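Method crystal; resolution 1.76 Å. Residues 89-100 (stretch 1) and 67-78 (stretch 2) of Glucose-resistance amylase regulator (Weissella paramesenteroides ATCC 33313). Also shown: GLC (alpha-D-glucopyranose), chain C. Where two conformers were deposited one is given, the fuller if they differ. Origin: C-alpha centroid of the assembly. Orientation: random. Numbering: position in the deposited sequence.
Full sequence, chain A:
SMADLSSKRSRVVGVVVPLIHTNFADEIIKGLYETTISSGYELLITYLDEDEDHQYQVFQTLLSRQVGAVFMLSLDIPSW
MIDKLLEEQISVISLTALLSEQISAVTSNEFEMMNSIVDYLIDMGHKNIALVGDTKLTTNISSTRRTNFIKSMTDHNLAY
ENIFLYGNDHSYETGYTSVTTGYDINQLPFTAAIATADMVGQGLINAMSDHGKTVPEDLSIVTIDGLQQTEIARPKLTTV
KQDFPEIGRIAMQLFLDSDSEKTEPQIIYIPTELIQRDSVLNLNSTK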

# COMPACT_ATOMS: atom_id res chain seq x y z
N GLN A 89 31.42 1.34 11.51
CA GLN A 89 31.89 1.40 10.13
C GLN A 89 30.83 0.89 9.12
O GLN A 89 31.15 0.33 8.08
CB GLN A 89 33.24 0.66 9.96
CG GLN A 89 34.40 1.31 10.71
CD GLN A 89 34.37 1.05 12.21
OE1 GLN A 89 34.30 -0.10 12.65
NE2 GLN A 89 34.42 2.12 13.01
N ILE A 90 29.57 1.11 9.46
CA ILE A 90 28.43 0.82 8.57
C ILE A 90 28.02 2.13 7.92
O ILE A 90 27.90 3.16 8.59
CB ILE A 90 27.28 0.20 9.37
CG1 ILE A 90 27.74 -1.13 9.97
CG2 ILE A 90 26.03 0.04 8.51
CD1 ILE A 90 26.73 -1.75 10.90
N SER A 91 27.82 2.11 6.60
CA SER A 91 27.36 3.28 5.88
C SER A 91 25.91 3.55 6.19
O SER A 91 25.11 2.63 6.28
CB SER A 91 27.52 3.09 4.37
OG SER A 91 28.88 3.12 4.03
N VAL A 92 25.59 4.82 6.35
CA VAL A 92 24.21 5.21 6.62
C VAL A 92 23.87 6.26 5.60
O VAL A 92 24.60 7.23 5.45
CB VAL A 92 24.03 5.76 8.05
CG1 VAL A 92 22.59 6.14 8.30
CG2 VAL A 92 24.50 4.75 9.09
N ILE A 93 22.76 6.06 4.90
CA ILE A 93 22.30 6.97 3.89
C ILE A 93 20.81 7.18 4.09
O ILE A 93 20.09 6.23 4.33
CB ILE A 93 22.59 6.42 2.48
CG1 ILE A 93 24.10 6.35 2.25
CG2 ILE A 93 21.91 7.27 1.42
CD1 ILE A 93 24.50 5.52 1.06
N SER A 94 20.35 8.43 4.03
CA SER A 94 18.92 8.71 4.20
C SER A 94 18.24 9.02 2.86
O SER A 94 18.85 9.55 1.93
CB SER A 94 18.67 9.81 5.24
OG SER A 94 19.20 11.05 4.85
N LEU A 95 16.97 8.63 2.78
CA LEU A 95 16.19 8.68 1.55
C LEU A 95 14.91 9.48 1.76
O LEU A 95 14.16 9.23 2.68
CB LEU A 95 15.86 7.26 1.09
CG LEU A 95 16.99 6.47 0.40
CD1 LEU A 95 18.21 6.24 1.25
CD2 LEU A 95 16.43 5.12 -0.03
N THR A 96 14.72 10.48 0.90
CA THR A 96 13.57 11.40 0.90
C THR A 96 13.64 12.43 2.02
O THR A 96 12.75 13.24 2.20
CB THR A 96 12.19 10.68 0.90
OG1 THR A 96 11.85 10.26 2.22
CG2 THR A 96 12.18 9.51 -0.06
N ALA A 97 14.76 12.44 2.74
CA ALA A 97 14.91 13.28 3.90
C ALA A 97 16.38 13.39 4.23
O ALA A 97 17.14 12.46 4.02
CB ALA A 97 14.16 12.66 5.08
N LEU A 98 16.76 14.54 4.77
CA LEU A 98 18.12 14.80 5.15
C LEU A 98 18.17 14.67 6.68
O LEU A 98 17.88 15.61 7.40
CB LEU A 98 18.52 16.19 4.63
CG LEU A 98 17.97 16.52 3.22
CD1 LEU A 98 17.66 18.00 3.01
CD2 LEU A 98 18.87 15.99 2.11
N LEU A 99 18.49 13.46 7.15
CA LEU A 99 18.42 13.12 8.57
C LEU A 99 19.54 13.72 9.41
O LEU A 99 19.32 14.13 10.54
CB LEU A 99 18.45 11.60 8.77
CG LEU A 99 17.14 10.90 8.43
CD1 LEU A 99 17.28 9.41 8.68
CD2 LEU A 99 15.99 11.47 9.25
N SER A 100 20.75 13.73 8.87
CA SER A 100 21.90 14.25 9.58
C SER A 100 22.92 14.81 8.63
O SER A 100 23.14 14.29 7.54
CB SER A 100 22.56 13.17 10.44
OG SER A 100 23.82 13.64 10.92
C1 GLC C . 7.45 11.01 3.49
C2 GLC C . 8.45 11.36 2.38
C3 GLC C . 7.92 12.38 1.40
C4 GLC C . 6.50 12.00 0.97
C5 GLC C . 5.62 11.97 2.22
C6 GLC C . 4.18 11.56 1.90
O1 GLC C . 7.56 12.00 4.44
O2 GLC C . 9.65 11.90 2.93
O3 GLC C . 8.81 12.35 0.29
O4 GLC C . 6.03 12.89 0.00
O5 GLC C . 6.08 11.00 3.12
O6 GLC C . 4.13 10.28 1.35
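Stretch 2 67-78: VGAVFMLSLDIP

Stretch 2 lies beside stretch 1 as a neighbouring parallel strand. Residues 69-72 run along 91-95 with their N-to-C directions 17° apart (signed crossing angle -17°) and a closest axis approach of 4.6 Å. The register is a constant offset of 22: Ser 91 pairs with Ala 69, Val 92 with Val 70, Ile 93 with Phe 71 and Ser 94 with Met 72. Backbone torsions on both strands are extended, so the amides alternate in direction and the hydrogen bonds form a ladder. Ser 91 N donates to Gly 68 O (3.1 Å), Val 70 N to Ser 91 O (2.8 Å), Ile 93 N to Val 70 O (3.1 Å), Met 72 N to Ile 93 O (2.9 Å) and Leu 95 N to Met 72 O (2.8 Å). The odd-numbered residues of stretch 1 thus make the bonds, while the even-numbered residues of stretch 2 answer them.

The side chains then sort by face, and the three residues that cover most surface are Leu 99, Met 72 and Leu 95. Met 72, a selenomethionine, shares its face with Val 70, Val 92 and Ser 94; its CG lies 3.9 Å from Val 92 CG1. Leu 99 lies beyond the end of strand 91-95, its CA-to-CB bond pointing toward stretch 2. Its CD1 comes 3.4 Å from Met 72 CB and 3.7 Å from Ile 77 CG1, while its CD2 lies 3.6 Å from Leu 75 CA and 3.2 Å from Ser 74 O. That carbonyl is buried by the contact without a polar partner. Within stretch 1, Ser 94 OG donates to Ala 97 O (2.6 Å) and accepts a weak hydrogen bond from Leu 99 N (3.4 Å to Ser 94 OG), tying the loop back to the strand.

Leu 95 serves two neighbours with its two methyls: CD1 meets Phe 71 CD1 at 3.8 Å, and CD2 meets Leu 73 CD2, also at 3.8 Å. Phe 71 is further flanked by Ile 93, whose CD1 is 3.8 Å from Phe 71 CE1; both aliphatic groups approach the ring obliquely. At the other end, Ile 90 CG2 packs against Val 67 CG2 (4.0 Å) and Val 70 CG2 (3.9 Å), extending the apolar contact before the first bridge.

The rule to read is economical: let the backbone ladder set direction and register, mix small and large side chains on each face, with Ser 91 and Ala 69 beside Ile 93 and Phe 71 on one and Ser 94 beside Val 92, Val 70 and Met 72 on the other, and use a leucine beyond the strand to close over its neighbour's exit.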

# COMPACT_ATOMS: atom_id res chain seq x y z
N VAL A 67 25.39 -5.86 8.43
CA VAL A 67 25.03 -5.10 7.23
C VAL A 67 26.17 -4.15 6.86
O VAL A 67 26.90 -3.66 7.74
CB VAL A 67 23.69 -4.35 7.39
CG1 VAL A 67 22.56 -5.33 7.67
CG2 VAL A 67 23.78 -3.29 8.48
N GLY A 68 26.36 -3.94 5.57
CA GLY A 68 27.36 -2.99 5.09
C GLY A 68 26.84 -1.56 5.08
O GLY A 68 27.62 -0.61 5.10
N ALA A 69 25.52 -1.42 5.02
CA ALA A 69 24.87 -0.13 4.87
C ALA A 69 23.48 -0.22 5.40
O ALA A 69 22.88 -1.29 5.38
CB ALA A 69 24.84 0.31 3.42
N VAL A 70 22.96 0.91 5.85
CA VAL A 70 21.59 1.00 6.34
C VAL A 70 20.99 2.20 5.67
O VAL A 70 21.53 3.29 5.74
CB VAL A 70 21.52 1.17 7.86
CG1 VAL A 70 20.08 1.41 8.31
CG2 VAL A 70 22.12 -0.05 8.55
N PHE A 71 19.86 1.98 5.02
CA PHE A 71 19.12 3.01 4.36
C PHE A 71 17.97 3.42 5.24
O PHE A 71 17.18 2.58 5.65
CB PHE A 71 18.65 2.52 3.00
CG PHE A 71 19.79 2.21 2.09
CD1 PHE A 71 20.53 3.25 1.53
CD2 PHE A 71 20.22 0.92 1.89
CE1 PHE A 71 21.63 3.00 0.73
CE2 PHE A 71 21.32 0.66 1.09
CZ PHE A 71 22.02 1.70 0.51
N MSE A 72 17.88 4.72 5.53
CA MSE A 72 16.84 5.27 6.40
C MSE A 72 15.80 6.00 5.59
O MSE A 72 16.13 6.89 4.83
CB MSE A 72 17.49 6.26 7.35
CG MSE A 72 18.68 5.64 8.05
SE MSE A 72 18.05 4.40 9.45
CE MSE A 72 19.78 4.10 10.32
N LEU A 73 14.52 5.65 5.76
CA LEU A 73 13.43 6.32 5.04
C LEU A 73 12.67 7.33 5.90
O LEU A 73 12.08 8.27 5.37
CB LEU A 73 12.42 5.30 4.52
CG LEU A 73 12.89 4.06 3.77
CD1 LEU A 73 11.77 3.57 2.86
CD2 LEU A 73 14.15 4.31 2.96
N SER A 74 12.68 7.12 7.22
CA SER A 74 11.92 7.95 8.16
C SER A 74 12.59 9.31 8.34
O SER A 74 13.75 9.51 7.95
CB SER A 74 11.80 7.26 9.53
OG SER A 74 11.36 5.91 9.42
N LEU A 75 11.86 10.24 8.94
CA LEU A 75 12.43 11.51 9.36
C LEU A 75 12.72 11.44 10.87
O LEU A 75 13.31 12.37 11.44
CB LEU A 75 11.49 12.67 9.03
N ASP A 76 12.36 10.31 11.50
CA ASP A 76 12.25 10.18 12.95
C ASP A 76 13.33 9.28 13.60
O ASP A 76 13.15 8.81 14.73
CB ASP A 76 10.85 9.60 13.25
CG ASP A 76 10.12 10.36 14.35
OD1 ASP A 76 10.78 10.95 15.23
OD2 ASP A 76 8.87 10.37 14.32
N ILE A 77 14.46 9.09 12.94
CA ILE A 77 15.47 8.17 13.46
C ILE A 77 16.23 8.83 14.60
O ILE A 77 16.65 9.99 14.46
CB ILE A 77 16.48 7.76 12.36
CG1 ILE A 77 15.75 7.11 11.17
CG2 ILE A 77 17.54 6.82 12.92
CD1 ILE A 77 15.14 5.76 11.48
N PRO A 78 16.44 8.11 15.71
CA PRO A 78 17.22 8.73 16.79
C PRO A 78 18.69 8.93 16.41
O PRO A 78 19.29 8.08 15.75
CB PRO A 78 17.10 7.73 17.94
CG PRO A 78 16.77 6.44 17.28
CD PRO A 78 15.88 6.82 16.15
O HOH W 1 30.32 -0.82 5.06